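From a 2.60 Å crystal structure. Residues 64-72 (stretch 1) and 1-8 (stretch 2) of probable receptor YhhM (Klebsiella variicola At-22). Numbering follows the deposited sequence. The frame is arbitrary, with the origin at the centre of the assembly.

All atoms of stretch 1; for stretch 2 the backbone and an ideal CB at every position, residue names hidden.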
# COMPACT_ATOMS: atom_id res chain seq x y z
N ASP A 64 4.60 -3.45 8.43
CA ASP A 64 4.76 -2.12 8.99
C ASP A 64 3.41 -1.46 9.19
O ASP A 64 2.47 -1.70 8.44
CB ASP A 64 5.60 -1.26 8.06
CG ASP A 64 7.08 -1.44 8.29
OD1 ASP A 64 7.49 -2.50 8.83
OD2 ASP A 64 7.85 -0.52 7.92
N ARG A 65 3.30 -0.64 10.22
CA ARG A 65 2.07 0.09 10.46
C ARG A 65 2.45 1.56 10.47
O ARG A 65 3.51 1.93 10.96
CB ARG A 65 1.42 -0.31 11.79
CG ARG A 65 2.28 -0.15 13.01
CD ARG A 65 1.48 -0.45 14.28
NE ARG A 65 0.75 -1.71 14.21
CZ ARG A 65 1.31 -2.91 14.05
NH1 ARG A 65 2.63 -3.03 13.93
NH2 ARG A 65 0.55 -4.00 14.01
N GLY A 66 1.59 2.38 9.89
CA GLY A 66 1.89 3.79 9.85
C GLY A 66 0.78 4.60 9.24
O GLY A 66 -0.39 4.21 9.31
N MSE A 67 1.15 5.72 8.63
CA MSE A 67 0.20 6.63 8.02
C MSE A 67 0.10 6.46 6.51
O MSE A 67 1.10 6.57 5.80
CB MSE A 67 0.61 8.08 8.34
CG MSE A 67 -0.53 9.08 8.33
SE MSE A 67 -1.84 8.73 9.73
CE MSE A 67 -0.69 8.97 11.27
N LEU A 68 -1.11 6.19 6.04
CA LEU A 68 -1.36 6.02 4.61
C LEU A 68 -2.06 7.25 4.05
O LEU A 68 -3.14 7.61 4.51
CB LEU A 68 -2.26 4.80 4.36
CG LEU A 68 -2.78 4.67 2.93
CD1 LEU A 68 -1.68 4.13 2.02
CD2 LEU A 68 -3.96 3.74 2.91
N SER A 69 -1.44 7.90 3.07
CA SER A 69 -2.04 9.08 2.45
C SER A 69 -2.66 8.60 1.16
O SER A 69 -2.03 7.87 0.40
CB SER A 69 -0.98 10.13 2.13
OG SER A 69 -0.33 10.59 3.31
N TYR A 70 -3.91 8.99 0.91
CA TYR A 70 -4.57 8.55 -0.31
C TYR A 70 -5.74 9.42 -0.76
O TYR A 70 -6.42 10.05 0.04
CB TYR A 70 -5.08 7.12 -0.14
CG TYR A 70 -6.20 7.02 0.88
CD1 TYR A 70 -5.92 6.99 2.26
CD2 TYR A 70 -7.53 6.99 0.47
CE1 TYR A 70 -6.95 6.93 3.20
CE2 TYR A 70 -8.56 6.93 1.40
CZ TYR A 70 -8.27 6.91 2.76
OH TYR A 70 -9.31 6.87 3.66
N LYS A 71 -5.96 9.42 -2.07
CA LYS A 71 -7.06 10.13 -2.68
C LYS A 71 -7.81 9.07 -3.48
O LYS A 71 -7.36 8.63 -4.54
CB LYS A 71 -6.56 11.24 -3.61
CG LYS A 71 -7.68 12.04 -4.27
CD LYS A 71 -7.16 13.18 -5.14
CE LYS A 71 -6.51 14.30 -4.32
NZ LYS A 71 -5.31 13.85 -3.55
N GLY A 72 -8.96 8.63 -2.95
CA GLY A 72 -9.74 7.60 -3.61
C GLY A 72 -8.91 6.33 -3.67
O GLY A 72 -8.31 5.92 -2.67
N UNK A 1 -8.21 13.50 -0.42
CA UNK A 1 -6.84 13.66 0.15
C UNK A 1 -6.78 13.42 1.66
O UNK A 1 -6.45 14.33 2.43
CB UNK A 1 -6.31 15.07 -0.15
N UNK A 2 -7.07 12.18 2.07
CA UNK A 2 -7.07 11.79 3.48
C UNK A 2 -5.82 11.04 3.95
O UNK A 2 -4.94 10.70 3.17
CB UNK A 2 -8.30 10.92 3.75
N UNK A 3 -5.78 10.80 5.26
CA UNK A 3 -4.72 10.06 5.95
C UNK A 3 -5.41 9.12 6.94
O UNK A 3 -6.40 9.50 7.57
CB UNK A 3 -3.74 11.00 6.66
N UNK A 4 -4.88 7.90 7.07
CA UNK A 4 -5.43 6.91 8.00
C UNK A 4 -4.31 5.98 8.50
O UNK A 4 -3.43 5.62 7.73
CB UNK A 4 -6.54 6.10 7.33
N UNK A 5 -4.35 5.62 9.77
CA UNK A 5 -3.33 4.73 10.33
C UNK A 5 -3.68 3.30 9.95
O UNK A 5 -4.76 2.81 10.27
CB UNK A 5 -3.23 4.88 11.85
N UNK A 6 -2.77 2.62 9.27
CA UNK A 6 -3.04 1.24 8.87
C UNK A 6 -1.79 0.41 8.98
O UNK A 6 -0.71 0.91 9.32
CB UNK A 6 -3.59 1.18 7.44
N UNK A 7 -1.94 -0.88 8.70
CA UNK A 7 -0.82 -1.79 8.70
C UNK A 7 -0.70 -2.29 7.26
O UNK A 7 -1.70 -2.36 6.54
CB UNK A 7 -1.01 -2.93 9.70
N UNK A 8 0.52 -2.59 6.84
CA UNK A 8 0.73 -3.10 5.49
C UNK A 8 0.33 -4.57 5.41
O UNK A 8 1.14 -5.47 5.64
CB UNK A 8 2.19 -2.92 5.07

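The two strands run antiparallel, 150° between their N-to-C directions, and the pairing is read from backbone atoms alone. Four amides of stretch 2 donate hydrogen bonds: position 2 N to Y70 O at 3.0 Å, position 4 N to L68 O at 3.1 Å, position 6 N to G66 O at 2.9 Å, and position 8 N to D64 O at 2.7 Å. Three come back: Y70 N to position 2 O at 3.0 Å, L68 N to position 4 O at 2.9 Å, and G66 N to position 6 O at 2.8 Å. None of this backbone pairing fixes a side chain, but it sets the faces: 3, 5 and 7 share one with R65, M67 and S69; 2, 4 and 6 share the other with L68 and Y70.

Position 1 has its CB sideways, 3.8 Å from K71 NZ. An acid could answer that amine, yet an aliphatic chain would also fit. The residue is L1, whose CB packs 3.7 Å from K71 NZ; its own N lies 4.3 Å from K71 NZ, a close approach of two like charges that gives no attraction.

At position 2 the ideal CB is 4.1 Å from Y70 CZ, so an apolar or aromatic chain would suit the ring. L2 is found, with its CB 4.1 Å from Y70 CZ and its CD2 still 4.4 Å from Y70 CE2.

Position 3 sits between M67 and S69: its ideal CB is 4.1 Å from M67 CG and 4.8 Å from S69 OG. The hydroxyl invites a polar chain, while the methylene beside it would tolerate an aliphatic one. Q3 combines both characters. Its OE1 lies 3.1 Å from M67 CG and makes a weak hydrogen bond with S69 OG at 3.4 Å.

For position 4, the ideal CB is 4.2 Å from Y70 CE1. A chain with an apolar root is favoured, and its far end is little constrained. K4 places its CB at the ring edge, near the ring plane and 4.2 Å from Y70 CE1, while the extended chain (t, t, t, then p) carries NZ away from stretch 1.

Position 5 pairs with M67, and its ideal CB is 4.6 Å from M67 SE. A long chain with aliphatic carbons could lie along the selenomethionine. R5 does so: its CG approaches M67 CE to 3.8 Å, and its guanidinium is hydrogen-bonded elsewhere in the structure.

Position 6 faces G66, which offers no side chain, and its ideal CB is 4.9 Å from L68 CB. Several apolar residues would serve, a branched one among them. V6 answers with CG2, 4.0 Å from L68 CB.

Position 7 is paired with R65 at a CA-CA distance of only 3.9 Å, and its ideal CB is 4.1 Å from R65 CB. Either an acid or an aliphatic chain beneath the guanidinium is plausible. I7 is aliphatic: its CG1 lies over one guanidinium face, and CD1 is 3.4 Å from R65 NH2.

Position 8 turns its CB sideways, 3.6 Å from D64 O; small or branched chains would suit. V8 brings CG2 within 4.2 Å of D64 CB.

Stretch 2, residues 1-8: LLQKRVIV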
# COMPACT_ATOMS: atom_id res chain seq x y z
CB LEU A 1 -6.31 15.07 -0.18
CG LEU A 1 -7.22 16.28 0.09
CD1 LEU A 1 -6.43 17.56 -0.16
CD2 LEU A 1 -8.47 16.24 -0.80
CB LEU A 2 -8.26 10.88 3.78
CG LEU A 2 -9.69 11.26 3.44
CD1 LEU A 2 -9.94 12.68 3.89
CD2 LEU A 2 -9.95 11.10 1.96
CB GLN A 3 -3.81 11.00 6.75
CG GLN A 3 -3.01 11.99 5.93
CD GLN A 3 -1.70 12.35 6.60
OE1 GLN A 3 -0.71 11.62 6.49
NE2 GLN A 3 -1.68 13.47 7.30
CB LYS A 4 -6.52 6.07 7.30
CG LYS A 4 -7.31 5.16 8.24
CD LYS A 4 -8.30 4.30 7.46
CE LYS A 4 -9.13 3.37 8.34
NZ LYS A 4 -10.21 4.04 9.12
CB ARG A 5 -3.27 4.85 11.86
CG ARG A 5 -3.10 6.27 12.37
CD ARG A 5 -2.57 6.31 13.79
NE ARG A 5 -1.15 5.95 13.83
CZ ARG A 5 -0.69 4.73 14.06
NH1 ARG A 5 -1.54 3.73 14.29
NH2 ARG A 5 0.61 4.49 14.05
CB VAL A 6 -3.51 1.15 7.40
CG1 VAL A 6 -4.66 2.11 7.14
CG2 VAL A 6 -2.34 1.44 6.49
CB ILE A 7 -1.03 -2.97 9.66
CG1 ILE A 7 0.25 -3.79 9.76
CG2 ILE A 7 -2.16 -3.86 9.17
CD1 ILE A 7 0.20 -4.91 10.78
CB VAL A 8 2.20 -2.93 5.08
CG1 VAL A 8 2.41 -3.44 3.67
CG2 VAL A 8 2.59 -1.46 5.15
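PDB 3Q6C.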